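Local coordinates for Lmo0135 protein (Listeria monocytogenes EGD-e, PDB 5ISU) that probably captures peptides outside the cell and hands them to an ABC transporter, as the substrate-binding protein CtaP, at residues A[280-285]-A[318-324]; A[27-33]-A[40-45]; A[118-124]-A[135-141]. All coordinates share one frame; numbering follows the deposited sequence.

Interaction 1: A[280-285]-A[318-324]; sequences SYALDR and ETYDQDI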
# COMPACT_ATOMS: atom_id res chain seq x y z
N SER A 280 -23.28 1.58 12.26
CA SER A 280 -23.05 1.24 10.86
C SER A 280 -24.33 1.58 10.09
O SER A 280 -24.30 2.28 9.05
CB SER A 280 -22.69 -0.24 10.71
OG SER A 280 -21.56 -0.57 11.48
N TYR A 281 -25.45 1.08 10.59
CA TYR A 281 -26.76 1.35 9.99
C TYR A 281 -27.13 2.83 9.92
O TYR A 281 -28.01 3.21 9.15
CB TYR A 281 -27.88 0.64 10.75
CG TYR A 281 -28.07 -0.82 10.42
CD1 TYR A 281 -28.53 -1.20 9.16
CD2 TYR A 281 -27.89 -1.81 11.39
CE1 TYR A 281 -28.74 -2.54 8.85
CE2 TYR A 281 -28.13 -3.15 11.09
CZ TYR A 281 -28.55 -3.50 9.82
OH TYR A 281 -28.76 -4.82 9.53
N ALA A 282 -26.51 3.67 10.74
CA ALA A 282 -26.81 5.10 10.70
C ALA A 282 -26.14 5.81 9.51
O ALA A 282 -26.47 6.96 9.21
CB ALA A 282 -26.37 5.76 12.00
N LEU A 283 -25.24 5.12 8.82
CA LEU A 283 -24.44 5.72 7.76
C LEU A 283 -24.80 5.28 6.35
O LEU A 283 -25.38 4.21 6.15
CB LEU A 283 -22.97 5.38 8.01
CG LEU A 283 -22.42 5.68 9.41
CD1 LEU A 283 -21.00 5.16 9.56
CD2 LEU A 283 -22.47 7.17 9.72
N ASP A 284 -24.43 6.12 5.38
CA ASP A 284 -24.62 5.85 3.93
C ASP A 284 -23.36 6.20 3.17
O ASP A 284 -22.96 7.37 3.09
CB ASP A 284 -25.80 6.61 3.34
CG ASP A 284 -25.90 6.43 1.82
OD1 ASP A 284 -25.07 7.02 1.08
OD2 ASP A 284 -26.80 5.70 1.37
N ARG A 285 -22.77 5.19 2.56
CA ARG A 285 -21.51 5.35 1.84
C ARG A 285 -21.46 6.39 0.73
O ARG A 285 -20.48 7.12 0.67
CB ARG A 285 -21.06 3.99 1.32
CG ARG A 285 -20.60 3.09 2.44
CD ARG A 285 -20.22 1.71 1.97
NE ARG A 285 -19.70 0.92 3.09
CZ ARG A 285 -20.45 0.17 3.92
NH1 ARG A 285 -19.87 -0.50 4.91
NH2 ARG A 285 -21.77 0.08 3.77
N GLU A 318 -22.17 -8.51 4.74
CA GLU A 318 -23.13 -7.58 5.30
C GLU A 318 -22.54 -6.16 5.23
O GLU A 318 -21.37 -5.96 5.60
CB GLU A 318 -23.52 -7.95 6.74
CG GLU A 318 -24.54 -6.99 7.37
CD GLU A 318 -25.78 -6.77 6.51
OE1 GLU A 318 -26.33 -7.78 5.97
OE2 GLU A 318 -26.22 -5.60 6.37
N THR A 319 -23.33 -5.20 4.75
CA THR A 319 -22.87 -3.83 4.61
C THR A 319 -23.66 -2.82 5.44
O THR A 319 -23.29 -1.64 5.45
CB THR A 319 -22.79 -3.39 3.13
OG1 THR A 319 -24.02 -3.69 2.45
CG2 THR A 319 -21.70 -4.13 2.45
N TYR A 320 -24.70 -3.27 6.13
CA TYR A 320 -25.49 -2.40 7.01
C TYR A 320 -25.99 -1.16 6.29
O TYR A 320 -25.74 -0.05 6.74
CB TYR A 320 -24.66 -1.99 8.23
CG TYR A 320 -24.14 -3.17 8.99
CD1 TYR A 320 -24.94 -3.82 9.90
CD2 TYR A 320 -22.85 -3.65 8.78
CE1 TYR A 320 -24.51 -4.92 10.59
CE2 TYR A 320 -22.40 -4.76 9.49
CZ TYR A 320 -23.25 -5.39 10.40
OH TYR A 320 -22.88 -6.48 11.13
N ASP A 321 -26.68 -1.37 5.18
CA ASP A 321 -27.19 -0.24 4.38
C ASP A 321 -28.09 0.64 5.24
O ASP A 321 -28.86 0.14 6.05
CB ASP A 321 -27.88 -0.74 3.12
CG ASP A 321 -26.95 -1.57 2.25
OD1 ASP A 321 -26.41 -2.58 2.74
OD2 ASP A 321 -26.75 -1.21 1.07
N GLN A 322 -27.97 1.95 5.05
CA GLN A 322 -28.63 2.94 5.92
C GLN A 322 -30.08 2.61 6.30
O GLN A 322 -30.93 2.43 5.44
CB GLN A 322 -28.56 4.35 5.33
CG GLN A 322 -28.71 5.47 6.35
CD GLN A 322 -28.65 6.85 5.72
OE1 GLN A 322 -29.41 7.17 4.81
NE2 GLN A 322 -27.74 7.69 6.21
N ASP A 323 -30.30 2.51 7.62
CA ASP A 323 -31.62 2.26 8.21
C ASP A 323 -31.58 2.91 9.60
O ASP A 323 -31.21 2.29 10.61
CB ASP A 323 -31.91 0.76 8.29
CG ASP A 323 -33.36 0.45 8.63
OD1 ASP A 323 -34.08 1.30 9.22
OD2 ASP A 323 -33.78 -0.67 8.30
N ILE A 324 -31.91 4.19 9.63
CA ILE A 324 -31.92 4.97 10.86
C ILE A 324 -32.93 4.41 11.87
O ILE A 324 -32.65 4.37 13.07
CB ILE A 324 -32.11 6.47 10.55
CG1 ILE A 324 -30.83 6.99 9.86
CG2 ILE A 324 -32.38 7.28 11.81
CD1 ILE A 324 -30.96 8.36 9.21
O HOH W 1 -24.24 1.85 5.63
O HOH W 2 -26.61 2.88 2.39

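Interaction 2: A[27-33]-A[40-45]; sequences DPEVINP and VTLTIQ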
# COMPACT_ATOMS: atom_id res chain seq x y z
N ASP A 27 11.42 14.34 1.28
CA ASP A 27 12.73 13.75 1.00
C ASP A 27 12.64 12.25 1.09
O ASP A 27 11.92 11.72 1.95
CB ASP A 27 13.83 14.19 1.98
CG ASP A 27 14.28 15.63 1.78
OD1 ASP A 27 13.64 16.55 2.34
OD2 ASP A 27 15.34 15.82 1.14
N PRO A 28 13.40 11.54 0.25
CA PRO A 28 13.38 10.10 0.39
C PRO A 28 14.20 9.69 1.62
O PRO A 28 14.91 10.52 2.18
CB PRO A 28 14.07 9.63 -0.89
CG PRO A 28 15.07 10.71 -1.17
CD PRO A 28 14.44 11.99 -0.69
N GLU A 29 14.05 8.44 2.03
CA GLU A 29 14.84 7.89 3.14
C GLU A 29 15.92 7.02 2.48
O GLU A 29 16.49 7.44 1.48
CB GLU A 29 13.94 7.15 4.14
CG GLU A 29 12.88 8.05 4.78
CD GLU A 29 11.95 7.31 5.73
OE1 GLU A 29 12.37 6.30 6.34
OE2 GLU A 29 10.80 7.76 5.90
N VAL A 30 16.19 5.82 2.98
CA VAL A 30 17.23 4.99 2.37
C VAL A 30 16.71 4.30 1.09
O VAL A 30 15.81 3.46 1.15
CB VAL A 30 17.73 3.94 3.38
CG1 VAL A 30 18.86 3.12 2.78
CG2 VAL A 30 18.19 4.63 4.66
N ILE A 31 17.30 4.63 -0.06
CA ILE A 31 16.88 4.05 -1.35
C ILE A 31 17.50 2.65 -1.52
O ILE A 31 18.52 2.46 -2.20
CB ILE A 31 17.23 4.97 -2.53
CG1 ILE A 31 16.75 6.40 -2.23
CG2 ILE A 31 16.58 4.43 -3.81
CD1 ILE A 31 17.11 7.43 -3.27
N ASN A 32 16.86 1.67 -0.88
CA ASN A 32 17.31 0.28 -0.87
C ASN A 32 16.05 -0.56 -0.61
O ASN A 32 15.40 -0.40 0.43
CB ASN A 32 18.37 0.10 0.23
CG ASN A 32 19.02 -1.29 0.21
OD1 ASN A 32 18.34 -2.32 0.20
ND2 ASN A 32 20.33 -1.31 0.24
N PRO A 33 15.71 -1.46 -1.54
CA PRO A 33 14.48 -2.26 -1.42
C PRO A 33 14.36 -3.15 -0.20
O PRO A 33 13.26 -3.62 0.09
CB PRO A 33 14.47 -3.09 -2.70
CG PRO A 33 15.87 -3.13 -3.14
CD PRO A 33 16.46 -1.81 -2.76
N VAL A 40 7.64 8.30 -0.86
CA VAL A 40 8.66 8.94 -1.68
C VAL A 40 9.80 8.00 -2.04
O VAL A 40 10.20 7.93 -3.21
CB VAL A 40 9.21 10.22 -1.03
CG1 VAL A 40 10.29 10.84 -1.93
CG2 VAL A 40 8.08 11.20 -0.80
N THR A 41 10.29 7.25 -1.07
CA THR A 41 11.39 6.34 -1.32
C THR A 41 10.97 5.24 -2.30
O THR A 41 11.74 4.86 -3.18
CB THR A 41 11.90 5.67 -0.02
OG1 THR A 41 12.21 6.66 0.96
CG2 THR A 41 13.14 4.87 -0.27
N LEU A 42 9.75 4.73 -2.12
CA LEU A 42 9.26 3.67 -3.01
C LEU A 42 9.09 4.19 -4.44
O LEU A 42 9.32 3.47 -5.40
CB LEU A 42 7.93 3.07 -2.49
CG LEU A 42 8.06 2.11 -1.31
CD1 LEU A 42 6.71 1.75 -0.68
CD2 LEU A 42 8.80 0.85 -1.72
N THR A 43 8.67 5.45 -4.56
CA THR A 43 8.45 6.06 -5.85
C THR A 43 9.78 6.15 -6.60
O THR A 43 9.85 5.83 -7.78
CB THR A 43 7.83 7.47 -5.68
OG1 THR A 43 6.58 7.37 -5.02
CG2 THR A 43 7.61 8.17 -7.03
N ILE A 44 10.83 6.53 -5.88
CA ILE A 44 12.16 6.66 -6.49
C ILE A 44 12.74 5.27 -6.77
O ILE A 44 13.30 5.03 -7.87
CB ILE A 44 13.09 7.56 -5.64
CG1 ILE A 44 12.50 8.97 -5.60
CG2 ILE A 44 14.50 7.59 -6.22
CD1 ILE A 44 13.25 9.97 -4.75
N GLN A 45 12.55 4.35 -5.84
CA GLN A 45 13.02 2.97 -6.02
C GLN A 45 12.46 2.30 -7.28
O GLN A 45 13.15 1.55 -7.96
CB GLN A 45 12.66 2.16 -4.79
CG GLN A 45 12.74 0.66 -4.99
CD GLN A 45 12.38 -0.08 -3.71
OE1 GLN A 45 12.97 0.17 -2.68
NE2 GLN A 45 11.42 -0.98 -3.79

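Interaction 3: A[118-124]-A[135-141]; sequences FDDKPVK and FTLPTVA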
# COMPACT_ATOMS: atom_id res chain seq x y z
N PHE A 118 8.83 -18.99 8.59
CA PHE A 118 7.59 -19.71 8.88
C PHE A 118 7.82 -20.56 10.09
O PHE A 118 8.69 -21.44 10.05
CB PHE A 118 7.22 -20.58 7.69
CG PHE A 118 7.17 -19.83 6.41
CD1 PHE A 118 6.05 -19.06 6.09
CD2 PHE A 118 8.26 -19.82 5.56
CE1 PHE A 118 6.01 -18.33 4.92
CE2 PHE A 118 8.23 -19.08 4.39
CZ PHE A 118 7.10 -18.34 4.07
N ASP A 119 7.07 -20.32 11.16
CA ASP A 119 7.26 -21.02 12.44
C ASP A 119 8.72 -20.91 12.89
O ASP A 119 9.32 -21.87 13.35
CB ASP A 119 6.82 -22.50 12.38
CG ASP A 119 5.31 -22.67 12.42
OD1 ASP A 119 4.60 -21.88 11.77
OD2 ASP A 119 4.85 -23.63 13.08
N ASP A 120 9.30 -19.72 12.71
CA ASP A 120 10.69 -19.45 13.08
C ASP A 120 11.74 -20.17 12.20
O ASP A 120 12.94 -20.06 12.48
CB ASP A 120 10.94 -19.76 14.58
CG ASP A 120 9.90 -19.11 15.50
OD1 ASP A 120 9.17 -18.21 15.05
OD2 ASP A 120 9.82 -19.52 16.68
N LYS A 121 11.30 -20.92 11.17
CA LYS A 121 12.24 -21.57 10.24
C LYS A 121 12.36 -20.73 8.96
O LYS A 121 11.33 -20.32 8.39
CB LYS A 121 11.85 -23.00 9.83
CG LYS A 121 12.05 -24.08 10.90
CD LYS A 121 10.78 -24.43 11.66
CE LYS A 121 9.81 -25.22 10.79
NZ LYS A 121 8.63 -25.71 11.55
N PRO A 122 13.60 -20.50 8.50
CA PRO A 122 13.75 -19.70 7.30
C PRO A 122 13.59 -20.53 6.03
O PRO A 122 13.80 -21.75 6.05
CB PRO A 122 15.20 -19.23 7.41
CG PRO A 122 15.90 -20.38 8.04
CD PRO A 122 14.90 -21.02 8.97
N VAL A 123 13.18 -19.87 4.95
CA VAL A 123 13.14 -20.50 3.64
C VAL A 123 14.61 -20.71 3.21
O VAL A 123 15.46 -19.91 3.57
CB VAL A 123 12.44 -19.61 2.57
CG1 VAL A 123 13.13 -18.26 2.40
CG2 VAL A 123 12.38 -20.31 1.22
N LYS A 124 14.91 -21.80 2.52
CA LYS A 124 16.26 -22.00 1.99
C LYS A 124 16.25 -21.55 0.54
O LYS A 124 15.24 -21.69 -0.15
CB LYS A 124 16.79 -23.45 2.17
CG LYS A 124 17.50 -23.66 3.51
CD LYS A 124 18.36 -24.93 3.61
CE LYS A 124 17.58 -26.18 4.03
NZ LYS A 124 16.49 -26.55 3.09
N PHE A 135 13.85 -21.96 -4.32
CA PHE A 135 13.46 -21.70 -2.95
C PHE A 135 12.82 -22.97 -2.42
O PHE A 135 11.96 -23.56 -3.09
CB PHE A 135 12.38 -20.61 -2.84
CG PHE A 135 12.81 -19.23 -3.28
CD1 PHE A 135 12.64 -18.82 -4.59
CD2 PHE A 135 13.29 -18.32 -2.36
CE1 PHE A 135 12.98 -17.54 -4.99
CE2 PHE A 135 13.64 -17.03 -2.74
CZ PHE A 135 13.49 -16.64 -4.06
N THR A 136 13.21 -23.38 -1.22
CA THR A 136 12.65 -24.56 -0.58
C THR A 136 12.07 -24.15 0.77
O THR A 136 12.81 -23.76 1.68
CB THR A 136 13.72 -25.66 -0.42
OG1 THR A 136 14.95 -25.07 0.02
CG2 THR A 136 13.97 -26.35 -1.76
N LEU A 137 10.74 -24.19 0.87
CA LEU A 137 10.04 -23.82 2.10
C LEU A 137 10.03 -24.97 3.05
O LEU A 137 9.99 -26.11 2.60
CB LEU A 137 8.57 -23.50 1.81
CG LEU A 137 8.26 -22.28 0.97
CD1 LEU A 137 6.76 -22.17 0.78
CD2 LEU A 137 8.81 -21.04 1.62
N PRO A 138 10.01 -24.68 4.36
CA PRO A 138 9.94 -25.73 5.40
C PRO A 138 8.54 -26.37 5.50
O PRO A 138 8.42 -27.57 5.74
CB PRO A 138 10.31 -24.99 6.69
CG PRO A 138 9.96 -23.55 6.42
CD PRO A 138 10.16 -23.33 4.95
N THR A 139 7.51 -25.56 5.32
CA THR A 139 6.11 -26.02 5.34
C THR A 139 5.37 -25.28 4.25
O THR A 139 5.92 -24.34 3.64
CB THR A 139 5.45 -25.80 6.71
OG1 THR A 139 5.84 -24.53 7.23
CG2 THR A 139 5.88 -26.86 7.69
N VAL A 140 4.14 -25.69 3.97
CA VAL A 140 3.37 -25.05 2.91
C VAL A 140 3.05 -23.59 3.28
O VAL A 140 2.79 -23.30 4.45
CB VAL A 140 2.08 -25.84 2.60
CG1 VAL A 140 1.26 -25.14 1.53
CG2 VAL A 140 2.43 -27.27 2.17
N ALA A 141 3.12 -22.68 2.30
CA ALA A 141 2.81 -21.25 2.53
C ALA A 141 2.43 -20.57 1.20
O ALA A 141 3.29 -19.99 0.52
CB ALA A 141 3.99 -20.53 3.17
O HOH W 3 16.34 -24.16 -2.08

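Interaction 1: A[280-285]-A[318-324]
Tyr281 and Tyr320 both carry CG anti to their own carbonyl carbon (chi1 -81° and -56°), which swings their side chains together where 280-285, leaving helix 273-281, meets the loop before helix 324-334. The rings form a T-shaped pair, planes 87° apart, with the edge of Tyr320 aimed at the face of Tyr281; CD1 of Tyr320 is 3.5 Å from CE2 of Tyr281. CB of Tyr320 rests against CB of Ser280, and Asp321 O lies at the rim of the Tyr281 ring, close to its plane. Beyond the segments, the Tyr320 hydroxyl bonds to Ala457 O and the Tyr281 hydroxyl to Lys326.

Main-chain oxygens of Tyr281 and Ala282 are taken up from the loop. Asp323 N reaches Tyr281 O at 2.8 Å, within the carbonyl plane, while the extended Gln322 side chain sends NE2 weakly to Ala282 O, which also receives Gln363. Arg285, straight from CG to NE, brings NH2 to Thr319 O at 2.8 Å in a nearly linear bond lying in the guanidinium plane, and its NE holds Pro464 O. One water lies 2.7 Å from both Leu283 O and Tyr320 O; another links Asp284 OD2 to Gln322 N. Both segments lead into helices: Asp284 and Asp323 are N-caps, their OD1 atoms bonding Glu287 N and Lys326 N.

The polar grip is thus mostly on backbone carbonyls, with one cationic side chain tying the loop to strand 462-475 and probably polarising the Thr319 carbonyl.

Interaction 2: A[27-33]-A[40-45]
Thr41 OG1 accepts the backbone N-H of Glu29 at 2.8 Å with an N-H...O angle of 172°, the one hydrogen bond between 27-33 and 40-45. From the same CB, the CG2 methyl leans on Val30 O at 3.3 Å. This split follows from chi1 of -53°, which places OG1 beside the threonine's own backbone N and CG2 anti to it, so that hydroxyl and methyl meet successive parts of the loop.

On the Pro28 side of this bond, Val40 CG1 lies 3.9 Å from Pro28 N, and Ile44 CD1 approaches CB of the proline ring at 4.0 Å. Ile44 also turns its CG2 branch to CD1 of Ile31, the centre of an inverse gamma turn, so one isoleucine serves two loop residues. At the Pro33 side of the segment, the extended Gln45 side chain brings OE1 to 3.1 Å from Pro33 CA; the proline nitrogen has no hydrogen to offer it.

Further out, Asp38 shares a second hydrogen bond with the Thr41 hydroxyl. Asp27 bonds to Gly188 N and Tyr185, Asn32 to Asn171, and Phe211 of strand 208-213 packs against Ile44.

A single buried hydroxyl therefore joins the loop backbone to Asp38 near the helix start, and the apolar branches of Val40 and Ile44, with the Gln45 amide, supply much of the remaining contact.

Interaction 3: A[118-124]-A[135-141]
Phe118 and Leu137 cross obliquely beside the beta hairpin of strands 121-129 and 132-136, in the antiparallel sheet that strand 117-118 borders. The phenyl ring is wedged between three aliphatic groups, each meeting it on a slant, neither flat on a face nor square to an edge. Its CE2 corner meets Leu137 CD2 at 3.4 Å, its CE1 corner meets Ala141 CB at 3.5 Å, and CD2 lies near Pro138 CD, the phenylalanine and proline side chains crossing at about a right angle. Phe144 of helix 144-148 adds to this packing, touching both Phe118 and Leu137.

Phe118 opens a type I' turn that ends at Lys121 and leads into strand 121-129. The Lys121 side chain and the Pro138 ring lie alongside, pointing opposite ways, the lysine CB against the proline CG at 3.9 Å.

Val123 packs at an angle on Leu137: chi1 of 59° turns CG2 anti to the backbone N, where it faces Leu137 CD2 at 3.7 Å. That same methyl lies at the edge of the Phe135 ring, which takes part in an edge-to-face pair with Phe144.

Lys124 and Thr136 form an antiparallel hydrogen-bonded pair, their side chains on one face of the sheet. The two backbone bonds close it, Lys124 N to Thr136 O at 3.0 Å and Thr136 N to Lys124 O at 2.8 Å.

In the fold
From the N terminus, interaction 2 comes first, folding the loop after strand 19-24 back onto helix 39-48 and closing a short connection of six residues. Interaction 3 follows, closing a ten-residue span that is mostly strand and fastening the outer part of the five-stranded antiparallel sheet. Interaction 1 closes last and spans 32 residues, joining the chain that leaves helix 273-281 to the approach to helix 324-334. The three loops run in series; none nests in or crosses another. Interactions 1 and 2 lie on opposite sides of the chain's centre, their own centres 40 Å apart. Interactions 2 and 3 come nearer, about 14 Å between closest atoms, yet do not touch.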